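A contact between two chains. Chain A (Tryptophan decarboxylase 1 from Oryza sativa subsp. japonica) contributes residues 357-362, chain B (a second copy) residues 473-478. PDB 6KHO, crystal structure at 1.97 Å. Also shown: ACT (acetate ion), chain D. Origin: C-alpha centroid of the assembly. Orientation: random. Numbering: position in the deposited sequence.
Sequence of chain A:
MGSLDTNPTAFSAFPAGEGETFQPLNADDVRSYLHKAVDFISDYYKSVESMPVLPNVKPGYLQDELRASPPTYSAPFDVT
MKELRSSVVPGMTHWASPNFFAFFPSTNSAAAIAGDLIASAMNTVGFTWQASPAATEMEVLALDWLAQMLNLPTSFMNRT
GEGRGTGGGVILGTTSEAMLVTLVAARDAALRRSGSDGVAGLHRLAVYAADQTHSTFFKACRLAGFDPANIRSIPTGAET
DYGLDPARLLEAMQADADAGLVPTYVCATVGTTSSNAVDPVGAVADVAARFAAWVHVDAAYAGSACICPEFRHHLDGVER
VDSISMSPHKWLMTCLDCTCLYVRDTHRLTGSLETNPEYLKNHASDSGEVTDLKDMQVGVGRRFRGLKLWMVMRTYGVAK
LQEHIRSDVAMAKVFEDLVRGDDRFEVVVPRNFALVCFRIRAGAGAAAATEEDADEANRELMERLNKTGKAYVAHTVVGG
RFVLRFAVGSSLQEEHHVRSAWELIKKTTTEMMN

Chain A (357-362) PEYLKN
Chain B, residues 473-478: VAHTVV

A short 3-10 turn on chain A meets an extended segment of chain B, and the two stretches bury 272 Å² between them. Glu A358 to Leu A360 form the turn, with phi/psi of -59/-40, -68/-15 and -101/-4; Leu A360 N bonds to Pro A357 O at 3.1 Å and Lys A361 N to Glu A358 O at 3.1 Å. Thr B476 and Val B477 lie within a strand; His B475 and Thr B476 are extended, with phi/psi of -113/175 and -153/-176. The register places the CA atoms of Tyr A359 and Thr B476 4.7 Å apart, the nearest CA pair.

One direct hydrogen bond crosses the contact: His B475 NE2 donates to Glu A358 OE2 at 2.7 Å and 166°. Glu A358 points its CA-to-CB bond toward chain B, with chi1 t, chi2 p and chi3 45°, while His B475 leaves its backbone sideways and uses chi1 p, chi2 -74° to bring the ring nearer. The carboxylate oxygen lies at the ring edge, near its plane, as a good N-H donor requires. The other oxygen is held within chain A, where Lys A361 NZ forms a salt bridge with Glu A358 OE1 at 2.9 Å; that lysine is m, t, t, t. One carboxylate thus serves both chains.

Backbone proximity adds a CA-H...O contact, Tyr A359 CA to His B475 O at 3.4 Å. Two waters bridge the chains: one donates to Tyr A359 O (3.0 Å) and His B475 O (2.7 Å), and another accepts from Tyr A359 N (2.9 Å) and bonds Thr B476 OG1 (3.2 Å).

Apolar packing is modest, with Glu A358 CG 3.6 Å from Val B477 CG2 (chi1 t). Tyr A359 leaves the backbone sideways (chi1 85°, chi2 -75°) and the end of its side chain leads away from chain B, its OH donating to acetate OXT at a very short 2.5 Å.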

ATOM      1  N   PRO A 357      20.516  -4.409   0.622  1.00 31.58           N
ATOM      2  CA  PRO A 357      21.262  -3.158   0.799  1.00 34.00           C
ATOM      3  C   PRO A 357      21.996  -3.152   2.131  1.00 32.36           C
ATOM      4  O   PRO A 357      21.501  -3.669   3.139  1.00 28.69           O
ATOM      5  CB  PRO A 357      20.171  -2.087   0.755  1.00 35.65           C
ATOM      6  CG  PRO A 357      18.982  -2.769   1.314  1.00 34.03           C
ATOM      7  CD  PRO A 357      19.069  -4.213   0.838  1.00 31.13           C
ATOM      8  N   GLU A 358      23.192  -2.555   2.119  1.00 30.13           N
ATOM      9  CA  GLU A 358      24.082  -2.622   3.273  1.00 31.55           C
ATOM     10  C   GLU A 358      23.430  -2.037   4.523  1.00 32.28           C
ATOM     11  O   GLU A 358      23.573  -2.587   5.626  1.00 29.82           O
ATOM     12  CB  GLU A 358      25.383  -1.885   2.952  1.00 35.16           C
ATOM     13  CG  GLU A 358      26.399  -1.864   4.079  1.00 34.19           C
ATOM     14  CD  GLU A 358      27.000  -3.237   4.336  1.00 36.53           C
ATOM     15  OE1 GLU A 358      27.364  -3.929   3.353  1.00 39.13           O
ATOM     16  OE2 GLU A 358      27.083  -3.633   5.520  1.00 33.18           O
ATOM     17  N   TYR A 359      22.692  -0.936   4.369  1.00 27.97           N
ATOM     18  CA  TYR A 359      22.168  -0.237   5.544  1.00 30.69           C
ATOM     19  C   TYR A 359      21.096  -1.046   6.284  1.00 30.19           C
ATOM     20  O   TYR A 359      20.813  -0.751   7.452  1.00 31.26           O
ATOM     21  CB  TYR A 359      21.646   1.152   5.143  1.00 30.45           C
ATOM     22  CG  TYR A 359      20.224   1.192   4.613  1.00 31.80           C
ATOM     23  CD1 TYR A 359      19.922   0.747   3.337  1.00 31.66           C
ATOM     24  CD2 TYR A 359      19.185   1.690   5.394  1.00 33.03           C
ATOM     25  CE1 TYR A 359      18.620   0.772   2.851  1.00 33.76           C
ATOM     26  CE2 TYR A 359      17.882   1.734   4.915  1.00 33.06           C
ATOM     27  CZ  TYR A 359      17.602   1.271   3.650  1.00 37.18           C
ATOM     28  OH  TYR A 359      16.304   1.311   3.176  1.00 34.04           O
ATOM     29  N   LEU A 360      20.544  -2.091   5.669  1.00 29.39           N
ATOM     30  CA  LEU A 360      19.541  -2.924   6.329  1.00 25.86           C
ATOM     31  C   LEU A 360      20.103  -4.230   6.874  1.00 27.88           C
ATOM     32  O   LEU A 360      19.353  -4.988   7.508  1.00 25.90           O
ATOM     33  CB  LEU A 360      18.400  -3.244   5.366  1.00 27.87           C
ATOM     34  CG  LEU A 360      17.540  -2.065   4.903  1.00 30.07           C
ATOM     35  CD1 LEU A 360      16.436  -2.552   3.982  1.00 31.61           C
ATOM     36  CD2 LEU A 360      16.951  -1.361   6.088  1.00 29.85           C
ATOM     37  N   LYS A 361      21.385  -4.520   6.644  1.00 27.91           N
ATOM     38  CA  LYS A 361      21.942  -5.808   7.053  1.00 27.75           C
ATOM     39  C   LYS A 361      21.900  -5.970   8.566  1.00 29.10           C
ATOM     40  O   LYS A 361      22.082  -5.008   9.310  1.00 27.79           O
ATOM     41  CB  LYS A 361      23.374  -5.953   6.539  1.00 29.17           C
ATOM     42  CG  LYS A 361      23.419  -6.213   5.036  1.00 34.14           C
ATOM     43  CD  LYS A 361      24.838  -6.306   4.509  1.00 36.30           C
ATOM     44  CE  LYS A 361      24.849  -6.606   3.022  1.00 36.26           C
ATOM     45  NZ  LYS A 361      26.225  -6.462   2.467  1.00 47.33           N
ATOM     46  N   ASN A 362      21.642  -7.200   9.017  1.00 28.44           N
ATOM     47  CA  ASN A 362      21.572  -7.494  10.441  1.00 29.18           C
ATOM     48  C   ASN A 362      21.756  -8.992  10.652  1.00 31.58           C
ATOM     49  O   ASN A 362      21.561  -9.803   9.738  1.00 28.71           O
ATOM     50  CB  ASN A 362      20.241  -7.028  11.046  1.00 27.81           C
ATOM     51  CG  ASN A 362      19.055  -7.751  10.446  1.00 27.40           C
ATOM     52  OD1 ASN A 362      18.605  -8.772  10.966  1.00 27.77           O
ATOM     53  ND2 ASN A 362      18.572  -7.251   9.311  1.00 28.43           N
TER
ATOM     54  N   VAL B 473      21.170   2.560  16.708  1.00 24.31           N
ATOM     55  CA  VAL B 473      22.018   3.076  15.650  1.00 25.62           C
ATOM     56  C   VAL B 473      22.245   1.936  14.671  1.00 28.23           C
ATOM     57  O   VAL B 473      22.335   0.771  15.075  1.00 29.20           O
ATOM     58  CB  VAL B 473      23.348   3.614  16.218  1.00 27.09           C
ATOM     59  CG1 VAL B 473      24.345   3.907  15.113  1.00 29.95           C
ATOM     60  CG2 VAL B 473      23.072   4.868  17.027  1.00 26.43           C
ATOM     61  N   ALA B 474      22.270   2.266  13.386  1.00 23.72           N
ATOM     62  CA  ALA B 474      22.579   1.311  12.338  1.00 28.40           C
ATOM     63  C   ALA B 474      23.586   1.965  11.401  1.00 28.79           C
ATOM     64  O   ALA B 474      23.833   3.174  11.463  1.00 27.11           O
ATOM     65  CB  ALA B 474      21.316   0.850  11.590  1.00 27.57           C
ATOM     66  N   HIS B 475      24.169   1.150  10.535  1.00 27.15           N
ATOM     67  CA  HIS B 475      25.390   1.507   9.830  1.00 28.86           C
ATOM     68  C   HIS B 475      25.138   1.674   8.336  1.00 30.09           C
ATOM     69  O   HIS B 475      24.040   1.438   7.821  1.00 27.65           O
ATOM     70  CB  HIS B 475      26.454   0.427  10.056  1.00 28.04           C
ATOM     71  CG  HIS B 475      26.218  -0.799   9.232  1.00 30.96           C
ATOM     72  ND1 HIS B 475      25.218  -1.704   9.522  1.00 29.98           N
ATOM     73  CD2 HIS B 475      26.817  -1.244   8.101  1.00 30.88           C
ATOM     74  CE1 HIS B 475      25.222  -2.664   8.613  1.00 33.04           C
ATOM     75  NE2 HIS B 475      26.179  -2.407   7.738  1.00 34.01           N
ATOM     76  N   THR B 476      26.183   2.106   7.639  1.00 25.47           N
ATOM     77  CA  THR B 476      26.244   1.992   6.192  1.00 28.24           C
ATOM     78  C   THR B 476      27.714   1.914   5.804  1.00 31.17           C
ATOM     79  O   THR B 476      28.595   1.810   6.661  1.00 30.74           O
ATOM     80  CB  THR B 476      25.509   3.142   5.493  1.00 29.43           C
ATOM     81  OG1 THR B 476      25.407   2.843   4.094  1.00 32.66           O
ATOM     82  CG2 THR B 476      26.234   4.483   5.705  1.00 28.47           C
ATOM     83  N   VAL B 477      27.978   1.898   4.504  1.00 30.66           N
ATOM     84  CA  VAL B 477      29.343   1.879   3.994  1.00 32.58           C
ATOM     85  C   VAL B 477      29.486   3.045   3.031  1.00 35.39           C
ATOM     86  O   VAL B 477      28.673   3.205   2.114  1.00 33.30           O
ATOM     87  CB  VAL B 477      29.685   0.534   3.320  1.00 32.11           C
ATOM     88  CG1 VAL B 477      30.999   0.638   2.543  1.00 35.76           C
ATOM     89  CG2 VAL B 477      29.759  -0.572   4.378  1.00 32.64           C
ATOM     90  N   VAL B 478      30.477   3.894   3.277  1.00 33.30           N
ATOM     91  CA  VAL B 478      30.727   5.070   2.450  1.00 37.03           C
ATOM     92  C   VAL B 478      32.187   5.020   2.035  1.00 41.62           C
ATOM     93  O   VAL B 478      33.074   4.978   2.896  1.00 38.68           O
ATOM     94  CB  VAL B 478      30.428   6.388   3.185  1.00 39.03           C
ATOM     95  CG1 VAL B 478      30.669   7.562   2.252  1.00 39.61           C
ATOM     96  CG2 VAL B 478      28.992   6.420   3.719  1.00 35.18           C
TER
HETATM   97  C   ACT D 602      13.409   3.137   4.620  1.00 46.68           C
HETATM   98  O   ACT D 602      12.182   3.084   4.214  1.00 46.97           O
HETATM   99  OXT ACT D 602      14.382   2.373   4.321  1.00 41.38           O
HETATM  100  CH3 ACT D 602      13.784   4.287   5.634  1.00 36.56           C
HETATM  101  O   HOH W   1      21.498   1.923   8.583  1.00 29.22           O
HETATM  102  O   HOH W   2      23.419   0.979   2.337  1.00 38.83           O